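Local coordinates for nucleotidyltransferase-like protein (Exiguobacterium sibiricum, PDB 3C18) that is probably a nucleotidyltransferase, joining an N-terminal nucleotidyltransferase-like domain to a helical substrate-binding-like domain and a C-terminal helix-turn-helix domain, at residues R133-G137 / H152-A156. Residues are numbered along the deposited sequence; the frame is centred on the assembly and turned at random. Where two conformers were deposited one is given.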
# COMPACT_ATOMS: atom_id res chain seq x y z
N ARG A 133 -3.14 9.13 8.97
CA ARG A 133 -1.79 9.65 9.28
C ARG A 133 -1.85 10.76 10.33
O ARG A 133 -1.01 10.85 11.25
CB ARG A 133 -1.04 10.09 8.01
CG ARG A 133 -0.74 8.97 7.04
CD ARG A 133 0.40 8.04 7.46
NE ARG A 133 0.05 7.14 8.56
CZ ARG A 133 -0.71 6.06 8.44
NH1 ARG A 133 -1.21 5.72 7.27
NH2 ARG A 133 -1.01 5.34 9.50
N PHE A 134 -2.87 11.59 10.22
CA PHE A 134 -3.08 12.70 11.18
C PHE A 134 -3.33 12.13 12.58
O PHE A 134 -2.76 12.53 13.57
CB PHE A 134 -4.23 13.60 10.73
CG PHE A 134 -4.71 14.54 11.80
CD1 PHE A 134 -4.00 15.70 12.09
CD2 PHE A 134 -5.87 14.28 12.50
CE1 PHE A 134 -4.43 16.54 13.08
CE2 PHE A 134 -6.30 15.13 13.48
CZ PHE A 134 -5.57 16.27 13.76
N GLN A 135 -4.19 11.14 12.65
CA GLN A 135 -4.52 10.54 13.96
C GLN A 135 -3.33 9.89 14.61
O GLN A 135 -3.12 9.99 15.82
CB GLN A 135 -5.67 9.54 13.80
CG GLN A 135 -6.98 10.30 13.53
CD GLN A 135 -8.14 9.37 13.19
OE1 GLN A 135 -7.95 8.21 12.81
NE2 GLN A 135 -9.35 9.91 13.30
N ASP A 136 -2.49 9.26 13.80
CA ASP A 136 -1.34 8.54 14.35
C ASP A 136 -0.36 9.58 14.83
O ASP A 136 0.29 9.43 15.86
CB ASP A 136 -0.63 7.67 13.30
CG ASP A 136 -1.36 6.37 13.02
OD1 ASP A 136 -2.42 6.12 13.62
OD2 ASP A 136 -0.85 5.61 12.18
N GLY A 137 -0.22 10.62 14.01
CA GLY A 137 0.68 11.72 14.29
C GLY A 137 0.35 12.41 15.59
O GLY A 137 1.22 12.76 16.38
N HIS A 152 4.55 10.61 10.57
CA HIS A 152 3.13 10.55 10.21
C HIS A 152 2.58 11.89 9.79
O HIS A 152 1.82 11.99 8.85
CB HIS A 152 2.31 9.90 11.32
CG HIS A 152 2.65 8.46 11.49
ND1 HIS A 152 1.86 7.44 11.00
CD2 HIS A 152 3.74 7.86 12.03
CE1 HIS A 152 2.42 6.28 11.27
NE2 HIS A 152 3.57 6.50 11.88
N VAL A 153 3.05 12.94 10.46
CA VAL A 153 2.58 14.27 10.12
C VAL A 153 2.99 14.60 8.69
O VAL A 153 2.22 15.16 7.91
CB VAL A 153 3.09 15.34 11.07
CG1 VAL A 153 3.01 16.68 10.41
CG2 VAL A 153 2.25 15.30 12.35
N HIS A 154 4.21 14.20 8.36
CA HIS A 154 4.78 14.49 7.02
C HIS A 154 3.97 13.74 5.97
O HIS A 154 3.57 14.27 4.95
CB HIS A 154 6.26 14.10 6.99
CG HIS A 154 6.89 14.23 5.65
ND1 HIS A 154 6.76 13.26 4.68
CD2 HIS A 154 7.62 15.23 5.09
CE1 HIS A 154 7.37 13.66 3.58
NE2 HIS A 154 7.91 14.84 3.81
N HIS A 155 3.67 12.49 6.26
CA HIS A 155 2.90 11.67 5.33
C HIS A 155 1.51 12.26 5.16
O HIS A 155 0.97 12.34 4.07
CB HIS A 155 2.79 10.23 5.83
CG HIS A 155 4.09 9.48 5.80
ND1 HIS A 155 4.14 8.11 5.91
CD2 HIS A 155 5.37 9.90 5.67
CE1 HIS A 155 5.40 7.71 5.86
NE2 HIS A 155 6.17 8.78 5.70
N ALA A 156 0.92 12.70 6.27
CA ALA A 156 -0.44 13.29 6.21
C ALA A 156 -0.41 14.48 5.31
O ALA A 156 -1.32 14.73 4.54
CB ALA A 156 -0.93 13.72 7.61
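Arg133 and Gly137 face Ala156 and His152 where two helix segments run nearly antiparallel, their axes 7.8 Å apart and 159° between directions. Arg133 CA lies 4.9 Å from Ala156 CA, and Gly137 CA the same distance from His152 CA. The lack of a side chain at Gly137 is consistent with this close approach, since a CB there would sit tight against Val153 CG2, while Arg133 CB rests on Ala156 CB at 3.7 Å. The Arg133 chain, bent at chi2 and chi3, passes its CD by His155 CB and folds the guanidinium back along its own helix toward His152. There NE donates to His152 ND1 (3.1 Å, 156° at the hydrogen). It arrives 25° out of the ring plane. One turn on, Asp136 OD2 accepts from Arg133 NH2 at 2.7 Å in a salt bridge, approached from above the carboxylate plane, and Asp136 CB lies 3.4 Å from His152 ND1. With an alanine here instead of Arg133, the guanidinium would be gone, which is likely to leave His152 ND1 without its donor and the Asp136 carboxylate without its mate. Phe134 and Val153 pack against helix 201-218, tying this hairpin into the helical YgxA-like domain, and Val174 of the second subunit packs on His152. Because ND1 accepts the bond from NE, His152 is likely to be neutral with its proton on NE2, and the charge of Arg133 is probably offset within its own helix by Asp136.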